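Local coordinates for protein M32 carboxypeptidase (Chitinophagaceae bacterium, PDB 7A03) that is an M32-family metallocarboxypeptidase, which probably uses a bound metal ion to remove amino acids one by one from the C terminus of peptides, at residues A[145-150]-A[157-162]; A[366-371]-A[387-392]; A[16-21]-A[283-288]; A[22-27]-A[59-64]. All coordinates share one frame; numbering follows the deposited sequence.

The N-terminal helix 9-37 opens two contacts in turn. Its residues 16-21 begin contact 3, and residues 22-27 begin contact 4. Contact 4 closes first, at 59-64, and pairs this helix with helix 44-62. Contact 1 then closes a short loop between helices 129-150 and 157-164. Only afterwards does 283-288 return to helix 9-37 and close contact 3, so contacts 4 and 1 both lie within its long loop. Contact 2 follows in series, joining helices 358-374 and 382-394. No two loops cross. Contacts 3 and 4 meet where Tyr283 OH reaches Asp23 and Asn26. Contacts 1 and 2 meet through Tyr157 and Glu369.

Contact 1 of 4, residues A[145-150]-A[157-162]; sequences KETTVL and YNALLN
Ala159 points its methyl at helix 129-150 and fits between Thr147 and Leu150. Ala159 CB lies 4.0 Å from Thr147 CA and the same distance from Leu150 CB. So small a side chain lets the backbones come close, with the CA atoms of Thr147 and Ala159 5.4 Å apart. The Leu150 branch CD1 leans over the same residue and rests 3.9 Å from Ala159 O. Leu160 comes next and crosses the Thr147 side chain at a slant. Its CG is 3.8 Å from Thr147 CG2. The Thr147 methyl faces it because OG1 sits between the backbone N and the carbonyl carbon (chi1 75°), where it bonds to Arg144 O. Leu160 CD2 goes further, to 4.2 Å from Leu150 CD1. Leu160 CD2 also lies beside Glu146 OE1, but that carboxylate is held by Lys143 and Tyr101. Outside the pair, Leu160 packs on Ile373 of helix 358-374 and on Phe416. With an alanine in place of Leu160, Thr147 CG2 would probably lose an apolar partner and a gap would open beside Ile373. The axes of the segments 145-150 and 157-162 pass 8.4 Å apart at 78°. These are two successive helices of the mainly helical M32 fold, joined by a short loop and packed nearly at right angles.

Contact 2 of 4, residues A[366-371]-A[387-392]; sequences YEIEKG and NDYYRQ
Ile368 has CG1 anti to its carbonyl carbon and beside its backbone N (chi1 -77°), and this swings the branch out to the ring of Tyr389. Tyr389 itself has chi1 at -93°, away from a staggered value, and its ring extends across to helix 358-374. The two side chains run alongside each other in opposite directions. Ile368 CG1 lies 3.9 Å from Tyr389 CE2. Ile368 CD1 lies 4.0 Å from Tyr389 CD2, nearer the base of the ring. The phenol end belongs to Glu367. Tyr389 OH is 3.6 Å from Glu367 CB, a contact with a carbon and not with the carboxylate. The Glu367 chain bends at chi2 and carries its acid group away from the ring. There Lys370 NZ binds Glu367 OE1 at 2.9 Å in a salt bridge one turn along the same helix, on the syn side, tilted 22° from the carboxylate plane. Lys370 NZ has a second acidic partner in Asp174, so it links this helix to helix 170-192. Exchanging Tyr389 for an alanine would take away the ring that packs on Ile368 CG1 and Glu367 CB and would probably open a gap between the helices. Tyr389 also touches Ile364, and the adjacent Tyr390 gives a polar tie through its OH to His361 and Arg365. The backbones stay well apart, with 9.1 Å between the CA atoms of Ile368 and Tyr389. An aromatic side chain thus bridges two successive helices of this largely alpha-helical peptidase.

Contact 3 of 4, residues A[16-21]-A[283-288]; sequences QKMQKI and YGLPCG
Gly284 O lies 3.7 Å from Met18 CB, on the buried part of the contact. Here the loop comes close to the helix, with 4.9 Å between the CA atoms of Gly284 and Gln19. A CB on Gly284 would sit tight against Met18 O and Gln19 CA. The positive phi of Gly284 (84°) would also force a CB against the preceding carbonyl. Met18 CB is 3.7 Å from Leu285 CD2, and the two side chains cross. The bends at chi2 and chi3 of Met18 turn its CE methyl back toward the loop, 3.8 Å from Gly284 O. A water bridges the two backbones on this side, donating to Met18 O at 2.8 Å and to Gly284 O at 2.8 Å. The segment 283-288 is part of the loop between helix 258-277 and helix 293-307, and it is laid here along the N-terminal helix 9-37. Helix 258-277 carries an HExxH sequence, the likely metal-binding motif of this peptidase family. The side nearer solvent is polar. Gln19 extends beyond CG and gives its NE2 hydrogen to Tyr283 O, at 3.0 Å and 157°. The acceptor lies close to the Gln19 amide plane. The Tyr283 ring crosses this side chain, with the ring and amide planes 62° apart, and its OH reaches on to Asp23 and Asn26.

Contact 4 of 4, residues A[22-27]-A[59-64]; sequences ADVRNA and HELFTA
Val24 and Leu61 point their side chains at each other across the interface of two helices. Their branch ends meet lightly, with Val24 CG2 4.3 Å from Leu61 CD1. Arg25 reaches over beside them. Its chain bends at chi2 (-149°), and its NH2 comes to rest near the last turn of helix 44-62. Arg25 NH2 is 4.1 Å from His59 N, which approaches the guanidinium obliquely. Phe62 CB lies at the guanidinium edge, near its plane, 4.4 Å from Arg25 NH2. These are loose contacts near the surface, with van der Waals touch and no polar pairing between the segments. The His59 ring is directed elsewhere. One of its faces lies against Thr63 CG2 of its own segment, 3.5 Å above the ring plane. Arg25 NH2 remains 5.3 Å from His59 ND1, so the positive guanidinium would probably make protonation of that imidazole somewhat less easy. Phe62 CB starts toward segment 22-27, but the ring leads off to pack on Met18 and Ile21, earlier in helix 9-37, and on Tyr95 of helix 82-100. Thr63 OG1 donates to His59 O at 2.9 Å, and Thr63 N binds the same carbonyl. Val24 and Arg25 also touch Ala58, one turn before Leu61 in helix 44-62. Val24 lies by Leu61 and Arg25 by His59, so the chains run in opposite senses. Helices 9-37 and 44-62, the first two of the M32 fold, form an antiparallel helical hairpin.

Contact 1 of 4, residues A[145-150]-A[157-162]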
# COMPACT_ATOMS: atom_id res chain seq x y z
N LYS A 145 -12.81 -21.02 7.63
CA LYS A 145 -13.61 -21.71 6.61
C LYS A 145 -13.16 -21.30 5.20
O LYS A 145 -13.02 -22.15 4.31
CB LYS A 145 -15.10 -21.42 6.81
CG LYS A 145 -15.81 -22.34 7.78
CD LYS A 145 -16.11 -23.70 7.13
CE LYS A 145 -16.80 -24.65 8.11
NZ LYS A 145 -17.99 -24.05 8.76
N GLU A 146 -12.92 -20.01 5.01
CA GLU A 146 -12.49 -19.51 3.70
C GLU A 146 -11.15 -20.11 3.29
O GLU A 146 -10.93 -20.39 2.11
CB GLU A 146 -12.41 -17.99 3.73
CG GLU A 146 -12.23 -17.34 2.37
CD GLU A 146 -12.28 -15.84 2.44
OE1 GLU A 146 -12.18 -15.29 3.55
OE2 GLU A 146 -12.43 -15.21 1.38
N THR A 147 -10.23 -20.29 4.24
CA THR A 147 -8.97 -20.94 3.88
C THR A 147 -9.22 -22.34 3.35
O THR A 147 -8.58 -22.77 2.37
CB THR A 147 -7.97 -20.99 5.05
OG1 THR A 147 -8.35 -21.99 6.01
CG2 THR A 147 -7.83 -19.64 5.73
N THR A 148 -10.15 -23.07 3.97
CA THR A 148 -10.43 -24.41 3.44
C THR A 148 -11.10 -24.36 2.06
O THR A 148 -10.86 -25.23 1.22
CB THR A 148 -11.21 -25.27 4.43
OG1 THR A 148 -12.42 -24.62 4.81
CG2 THR A 148 -10.37 -25.54 5.67
N VAL A 149 -11.93 -23.34 1.81
CA VAL A 149 -12.56 -23.19 0.50
C VAL A 149 -11.54 -22.83 -0.58
O VAL A 149 -11.60 -23.34 -1.70
CB VAL A 149 -13.72 -22.18 0.58
CG1 VAL A 149 -14.09 -21.65 -0.81
CG2 VAL A 149 -14.92 -22.80 1.27
N LEU A 150 -10.61 -21.94 -0.27
CA LEU A 150 -9.63 -21.49 -1.26
C LEU A 150 -8.57 -22.55 -1.54
O LEU A 150 -8.07 -22.63 -2.66
CB LEU A 150 -8.95 -20.20 -0.79
CG LEU A 150 -9.81 -18.94 -0.78
CD1 LEU A 150 -9.17 -17.88 0.10
CD2 LEU A 150 -9.94 -18.44 -2.20
N TYR A 157 -3.15 -19.98 6.57
CA TYR A 157 -2.98 -18.55 6.35
C TYR A 157 -2.43 -18.24 4.96
O TYR A 157 -2.69 -17.16 4.43
CB TYR A 157 -2.08 -18.01 7.47
CG TYR A 157 -1.90 -16.51 7.54
CD1 TYR A 157 -2.97 -15.64 7.43
CD2 TYR A 157 -0.64 -15.98 7.75
CE1 TYR A 157 -2.78 -14.27 7.52
CE2 TYR A 157 -0.45 -14.62 7.83
CZ TYR A 157 -1.52 -13.77 7.71
OH TYR A 157 -1.31 -12.42 7.80
N ASN A 158 -1.73 -19.19 4.33
CA ASN A 158 -1.22 -18.98 2.98
C ASN A 158 -2.35 -18.69 2.00
O ASN A 158 -2.13 -18.00 1.00
CB ASN A 158 -0.47 -20.21 2.49
CG ASN A 158 0.88 -20.36 3.16
OD1 ASN A 158 1.38 -19.40 3.76
ND2 ASN A 158 1.47 -21.54 3.06
N ALA A 159 -3.54 -19.23 2.25
CA ALA A 159 -4.66 -18.96 1.35
C ALA A 159 -5.02 -17.48 1.38
O ALA A 159 -5.37 -16.90 0.34
CB ALA A 159 -5.86 -19.83 1.71
N LEU A 160 -4.93 -16.86 2.56
CA LEU A 160 -5.30 -15.45 2.67
C LEU A 160 -4.15 -14.55 2.23
O LEU A 160 -4.38 -13.57 1.50
CB LEU A 160 -5.74 -15.15 4.11
CG LEU A 160 -6.84 -16.10 4.63
CD1 LEU A 160 -7.29 -15.68 6.02
CD2 LEU A 160 -8.02 -16.08 3.69
N LEU A 161 -2.92 -14.87 2.63
CA LEU A 161 -1.75 -14.14 2.12
C LEU A 161 -1.78 -14.07 0.60
O LEU A 161 -1.64 -12.99 0.01
CB LEU A 161 -0.45 -14.79 2.63
CG LEU A 161 -0.13 -14.69 4.12
CD1 LEU A 161 0.99 -15.63 4.48
CD2 LEU A 161 0.23 -13.25 4.51
N ASN A 162 -2.02 -15.22 -0.05
CA ASN A 162 -2.04 -15.28 -1.51
C ASN A 162 -3.12 -14.39 -2.11
O ASN A 162 -2.93 -13.86 -3.21
CB ASN A 162 -2.23 -16.73 -1.96
CG ASN A 162 -2.13 -16.89 -3.46
OD1 ASN A 162 -1.05 -16.79 -4.03
ND2 ASN A 162 -3.27 -17.15 -4.10

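Contact 2 of 4, residues A[366-371]-A[387-392]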
# COMPACT_ATOMS: atom_id res chain seq x y z
N TYR A 366 1.33 -9.63 11.54
CA TYR A 366 1.52 -10.87 10.82
C TYR A 366 1.47 -12.05 11.79
O TYR A 366 0.70 -13.01 11.58
CB TYR A 366 2.83 -10.81 10.03
CG TYR A 366 3.31 -12.12 9.50
CD1 TYR A 366 2.73 -12.72 8.39
CD2 TYR A 366 4.37 -12.78 10.12
CE1 TYR A 366 3.18 -13.93 7.93
CE2 TYR A 366 4.83 -14.00 9.65
CZ TYR A 366 4.22 -14.56 8.55
OH TYR A 366 4.65 -15.77 8.05
N GLU A 367 2.19 -11.95 12.91
CA GLU A 367 2.23 -13.11 13.79
C GLU A 367 0.85 -13.37 14.36
O GLU A 367 0.39 -14.53 14.38
CB GLU A 367 3.27 -12.95 14.90
CG GLU A 367 4.69 -12.65 14.42
CD GLU A 367 5.35 -13.79 13.65
OE1 GLU A 367 4.89 -14.95 13.74
OE2 GLU A 367 6.36 -13.52 12.95
N ILE A 368 0.14 -12.30 14.70
CA ILE A 368 -1.18 -12.48 15.29
C ILE A 368 -2.12 -13.09 14.27
O ILE A 368 -2.81 -14.08 14.56
CB ILE A 368 -1.70 -11.15 15.85
CG1 ILE A 368 -1.01 -10.84 17.18
CG2 ILE A 368 -3.22 -11.17 16.00
CD1 ILE A 368 -1.25 -9.46 17.68
N GLU A 369 -2.09 -12.58 13.03
CA GLU A 369 -3.00 -13.14 12.04
C GLU A 369 -2.67 -14.59 11.81
O GLU A 369 -3.58 -15.44 11.75
CB GLU A 369 -2.95 -12.35 10.73
CG GLU A 369 -3.71 -11.06 10.81
CD GLU A 369 -3.72 -10.32 9.51
OE1 GLU A 369 -3.30 -10.90 8.49
OE2 GLU A 369 -4.14 -9.15 9.51
N LYS A 370 -1.38 -14.91 11.78
CA LYS A 370 -0.98 -16.28 11.49
C LYS A 370 -1.48 -17.21 12.57
O LYS A 370 -1.92 -18.33 12.27
CB LYS A 370 0.55 -16.35 11.35
CG LYS A 370 1.08 -17.72 11.00
CD LYS A 370 2.60 -17.70 10.81
CE LYS A 370 3.29 -16.96 11.95
NZ LYS A 370 4.75 -17.23 11.99
N GLY A 371 -1.51 -16.73 13.82
CA GLY A 371 -2.01 -17.54 14.91
C GLY A 371 -3.52 -17.59 14.95
O GLY A 371 -4.09 -18.62 15.33
N ASN A 387 -0.81 -6.23 23.38
CA ASN A 387 0.01 -5.38 24.24
C ASN A 387 1.33 -6.05 24.58
O ASN A 387 2.37 -5.38 24.63
CB ASN A 387 -0.76 -5.02 25.51
CG ASN A 387 -2.05 -4.25 25.22
OD1 ASN A 387 -2.32 -3.85 24.08
ND2 ASN A 387 -2.85 -4.05 26.25
N ASP A 388 1.32 -7.37 24.83
CA ASP A 388 2.55 -8.09 25.10
C ASP A 388 3.50 -8.03 23.91
O ASP A 388 4.71 -7.82 24.08
CB ASP A 388 2.25 -9.54 25.47
CG ASP A 388 1.61 -9.68 26.84
OD1 ASP A 388 1.64 -8.70 27.63
OD2 ASP A 388 1.06 -10.76 27.11
N TYR A 389 2.96 -8.23 22.70
CA TYR A 389 3.79 -8.12 21.49
C TYR A 389 4.42 -6.73 21.39
O TYR A 389 5.62 -6.59 21.10
CB TYR A 389 2.93 -8.41 20.26
CG TYR A 389 2.94 -9.86 19.77
CD1 TYR A 389 4.03 -10.39 19.11
CD2 TYR A 389 1.83 -10.68 19.97
CE1 TYR A 389 4.04 -11.70 18.66
CE2 TYR A 389 1.83 -12.00 19.52
CZ TYR A 389 2.94 -12.50 18.87
OH TYR A 389 2.94 -13.80 18.43
N TYR A 390 3.61 -5.70 21.62
CA TYR A 390 4.13 -4.34 21.52
C TYR A 390 5.21 -4.07 22.55
O TYR A 390 6.23 -3.43 22.25
CB TYR A 390 3.00 -3.32 21.63
CG TYR A 390 2.51 -2.89 20.27
CD1 TYR A 390 1.77 -3.74 19.48
CD2 TYR A 390 2.82 -1.63 19.77
CE1 TYR A 390 1.32 -3.36 18.21
CE2 TYR A 390 2.39 -1.23 18.50
CZ TYR A 390 1.63 -2.10 17.73
OH TYR A 390 1.19 -1.71 16.47
N ARG A 391 5.03 -4.56 23.78
CA ARG A 391 6.06 -4.33 24.78
C ARG A 391 7.33 -5.10 24.45
O ARG A 391 8.44 -4.57 24.59
CB ARG A 391 5.56 -4.71 26.17
CG ARG A 391 6.57 -4.43 27.25
CD ARG A 391 5.88 -4.31 28.58
NE ARG A 391 6.79 -3.87 29.62
CZ ARG A 391 6.44 -3.76 30.90
NH1 ARG A 391 5.20 -4.08 31.25
NH2 ARG A 391 7.30 -3.35 31.81
N GLN A 392 7.18 -6.35 24.02
CA GLN A 392 8.34 -7.20 23.77
C GLN A 392 9.20 -6.65 22.64
O GLN A 392 10.43 -6.55 22.78
CB GLN A 392 7.88 -8.62 23.44
CG GLN A 392 9.00 -9.55 23.03
CD GLN A 392 8.52 -10.95 22.69
OE1 GLN A 392 7.35 -11.29 22.90
NE2 GLN A 392 9.42 -11.76 22.15

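Contact 3 of 4, residues A[16-21]-A[283-288]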
# COMPACT_ATOMS: atom_id res chain seq x y z
N GLN A 16 -14.10 -6.84 -25.02
CA GLN A 16 -15.30 -6.03 -24.89
C GLN A 16 -15.96 -6.26 -23.53
O GLN A 16 -16.33 -5.31 -22.83
CB GLN A 16 -16.26 -6.35 -26.04
CG GLN A 16 -17.57 -5.59 -26.02
CD GLN A 16 -18.63 -6.28 -25.17
OE1 GLN A 16 -18.77 -7.50 -25.23
NE2 GLN A 16 -19.37 -5.50 -24.39
N LYS A 17 -16.07 -7.53 -23.12
CA LYS A 17 -16.69 -7.81 -21.82
C LYS A 17 -15.89 -7.22 -20.68
O LYS A 17 -16.45 -6.62 -19.74
CB LYS A 17 -16.86 -9.32 -21.63
CG LYS A 17 -17.89 -9.94 -22.56
CD LYS A 17 -17.91 -11.45 -22.38
CE LYS A 17 -18.93 -12.09 -23.31
NZ LYS A 17 -20.33 -11.64 -23.02
N MET A 18 -14.56 -7.39 -20.72
CA MET A 18 -13.72 -6.89 -19.64
C MET A 18 -13.72 -5.37 -19.60
O MET A 18 -13.67 -4.76 -18.53
CB MET A 18 -12.29 -7.39 -19.81
CG MET A 18 -12.16 -8.91 -19.74
SD MET A 18 -12.88 -9.64 -18.25
CE MET A 18 -11.69 -9.09 -17.03
N GLN A 19 -13.79 -4.73 -20.77
CA GLN A 19 -13.76 -3.27 -20.77
C GLN A 19 -15.08 -2.70 -20.27
O GLN A 19 -15.08 -1.67 -19.59
CB GLN A 19 -13.32 -2.77 -22.14
CG GLN A 19 -11.85 -3.16 -22.37
CD GLN A 19 -11.24 -2.56 -23.61
OE1 GLN A 19 -11.93 -2.28 -24.59
NE2 GLN A 19 -9.92 -2.38 -23.58
N LYS A 20 -16.20 -3.39 -20.52
CA LYS A 20 -17.47 -2.98 -19.93
C LYS A 20 -17.43 -3.08 -18.40
O LYS A 20 -17.82 -2.14 -17.68
CB LYS A 20 -18.58 -3.86 -20.50
CG LYS A 20 -19.97 -3.63 -19.91
CD LYS A 20 -20.97 -4.53 -20.61
CE LYS A 20 -22.31 -4.52 -19.90
NZ LYS A 20 -23.26 -5.46 -20.57
N ILE A 21 -16.91 -4.20 -17.89
CA ILE A 21 -16.75 -4.36 -16.45
C ILE A 21 -15.88 -3.24 -15.89
O ILE A 21 -16.18 -2.65 -14.84
CB ILE A 21 -16.17 -5.74 -16.12
CG1 ILE A 21 -17.18 -6.85 -16.43
CG2 ILE A 21 -15.73 -5.82 -14.66
CD1 ILE A 21 -16.52 -8.20 -16.60
N TYR A 283 -6.49 -1.42 -20.98
CA TYR A 283 -7.55 -1.01 -20.06
C TYR A 283 -8.50 -2.17 -19.79
O TYR A 283 -9.00 -2.81 -20.72
CB TYR A 283 -8.31 0.12 -20.73
CG TYR A 283 -9.56 0.59 -20.02
CD1 TYR A 283 -9.49 1.49 -18.98
CD2 TYR A 283 -10.83 0.12 -20.40
CE1 TYR A 283 -10.62 1.94 -18.33
CE2 TYR A 283 -11.96 0.57 -19.76
CZ TYR A 283 -11.86 1.47 -18.72
OH TYR A 283 -12.99 1.92 -18.09
N GLY A 284 -8.73 -2.46 -18.51
CA GLY A 284 -9.65 -3.52 -18.13
C GLY A 284 -9.07 -4.91 -18.11
O GLY A 284 -9.76 -5.84 -17.67
N LEU A 285 -7.82 -5.10 -18.53
CA LEU A 285 -7.21 -6.41 -18.67
C LEU A 285 -6.07 -6.57 -17.68
O LEU A 285 -5.49 -5.58 -17.23
CB LEU A 285 -6.66 -6.59 -20.10
CG LEU A 285 -7.59 -6.14 -21.22
CD1 LEU A 285 -6.96 -6.39 -22.59
CD2 LEU A 285 -8.91 -6.89 -21.15
N PRO A 286 -5.72 -7.81 -17.32
CA PRO A 286 -4.67 -7.99 -16.31
C PRO A 286 -3.37 -7.30 -16.64
O PRO A 286 -2.73 -6.73 -15.75
CB PRO A 286 -4.54 -9.52 -16.20
CG PRO A 286 -5.91 -10.03 -16.61
CD PRO A 286 -6.34 -9.09 -17.71
N CYS A 287 -2.97 -7.29 -17.91
CA CYS A 287 -1.74 -6.60 -18.29
C CYS A 287 -1.90 -5.08 -18.35
O CYS A 287 -0.95 -4.40 -18.71
CB CYS A 287 -1.13 -7.20 -19.56
SG CYS A 287 -0.58 -8.92 -19.33
N GLY A 288 -3.07 -4.54 -17.97
CA GLY A 288 -3.23 -3.12 -17.76
C GLY A 288 -3.47 -2.70 -16.33
O GLY A 288 -3.82 -1.54 -16.09
O HOH W 1 -12.16 -5.47 -16.24

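Contact 4 of 4, residues A[22-27]-A[59-64]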
# COMPACT_ATOMS: atom_id res chain seq x y z
N ALA A 22 -14.78 -2.94 -16.57
CA ALA A 22 -13.88 -1.90 -16.10
C ALA A 22 -14.56 -0.53 -16.11
O ALA A 22 -14.31 0.29 -15.22
CB ALA A 22 -12.60 -1.87 -16.95
N ASP A 23 -15.41 -0.27 -17.11
CA ASP A 23 -16.15 0.99 -17.12
C ASP A 23 -17.01 1.12 -15.87
O ASP A 23 -17.05 2.19 -15.25
CB ASP A 23 -17.05 1.06 -18.36
CG ASP A 23 -16.28 1.31 -19.63
OD1 ASP A 23 -15.09 1.71 -19.55
OD2 ASP A 23 -16.85 1.10 -20.71
N VAL A 24 -17.72 0.05 -15.51
CA VAL A 24 -18.52 0.10 -14.28
C VAL A 24 -17.63 0.31 -13.05
O VAL A 24 -17.95 1.10 -12.16
CB VAL A 24 -19.40 -1.16 -14.13
CG1 VAL A 24 -20.25 -1.03 -12.88
CG2 VAL A 24 -20.28 -1.34 -15.37
N ARG A 25 -16.51 -0.42 -12.98
CA ARG A 25 -15.67 -0.32 -11.78
C ARG A 25 -15.04 1.07 -11.67
O ARG A 25 -14.93 1.62 -10.57
CB ARG A 25 -14.61 -1.42 -11.79
CG ARG A 25 -15.21 -2.82 -11.67
CD ARG A 25 -14.30 -3.81 -10.95
NE ARG A 25 -14.93 -5.13 -10.90
CZ ARG A 25 -15.76 -5.54 -9.94
NH1 ARG A 25 -16.07 -4.73 -8.94
NH2 ARG A 25 -16.29 -6.76 -9.99
N ASN A 26 -14.69 1.67 -12.80
CA ASN A 26 -14.15 3.02 -12.75
C ASN A 26 -15.23 4.05 -12.43
O ASN A 26 -14.94 5.06 -11.78
CB ASN A 26 -13.41 3.33 -14.05
CG ASN A 26 -12.08 2.62 -14.11
OD1 ASN A 26 -11.28 2.70 -13.17
ND2 ASN A 26 -11.84 1.91 -15.20
N ALA A 27 -16.48 3.81 -12.85
CA ALA A 27 -17.56 4.69 -12.40
C ALA A 27 -17.69 4.63 -10.88
O ALA A 27 -17.88 5.65 -10.22
CB ALA A 27 -18.88 4.28 -13.06
N HIS A 59 -20.32 -7.16 -10.34
CA HIS A 59 -20.09 -8.53 -9.93
C HIS A 59 -20.88 -9.47 -10.81
O HIS A 59 -20.37 -10.52 -11.25
CB HIS A 59 -20.46 -8.68 -8.46
CG HIS A 59 -20.27 -10.07 -7.93
ND1 HIS A 59 -19.06 -10.51 -7.42
CD2 HIS A 59 -21.12 -11.12 -7.84
CE1 HIS A 59 -19.19 -11.77 -7.04
NE2 HIS A 59 -20.42 -12.16 -7.28
N GLU A 60 -22.13 -9.08 -11.14
CA GLU A 60 -22.93 -9.89 -12.05
C GLU A 60 -22.19 -10.07 -13.37
O GLU A 60 -22.14 -11.18 -13.92
CB GLU A 60 -24.29 -9.23 -12.29
CG GLU A 60 -25.22 -9.24 -11.09
CD GLU A 60 -26.44 -8.34 -11.26
OE1 GLU A 60 -26.51 -7.55 -12.25
OE2 GLU A 60 -27.34 -8.42 -10.41
N LEU A 61 -21.56 -9.00 -13.86
CA LEU A 61 -20.89 -9.11 -15.14
C LEU A 61 -19.67 -10.02 -15.03
O LEU A 61 -19.42 -10.85 -15.91
CB LEU A 61 -20.53 -7.72 -15.67
CG LEU A 61 -21.75 -6.88 -16.04
CD1 LEU A 61 -21.35 -5.42 -16.23
CD2 LEU A 61 -22.40 -7.46 -17.29
N PHE A 62 -18.94 -9.92 -13.92
CA PHE A 62 -17.71 -10.70 -13.87
C PHE A 62 -17.93 -12.16 -13.50
O PHE A 62 -17.00 -12.96 -13.63
CB PHE A 62 -16.67 -10.06 -12.95
CG PHE A 62 -15.35 -10.73 -13.04
CD1 PHE A 62 -14.67 -10.75 -14.25
CD2 PHE A 62 -14.81 -11.38 -11.95
CE1 PHE A 62 -13.44 -11.38 -14.35
CE2 PHE A 62 -13.60 -12.02 -12.05
CZ PHE A 62 -12.91 -12.02 -13.25
N THR A 63 -19.14 -12.52 -13.08
CA THR A 63 -19.47 -13.92 -12.79
C THR A 63 -20.33 -14.53 -13.89
O THR A 63 -20.78 -15.67 -13.74
CB THR A 63 -20.16 -14.05 -11.43
OG1 THR A 63 -21.35 -13.23 -11.42
CG2 THR A 63 -19.23 -13.64 -10.30
N ALA A 64 -20.56 -13.80 -14.98
CA ALA A 64 -21.49 -14.25 -16.01
C ALA A 64 -21.00 -15.55 -16.64
O ALA A 64 -19.82 -15.67 -16.96
CB ALA A 64 -21.62 -13.18 -17.10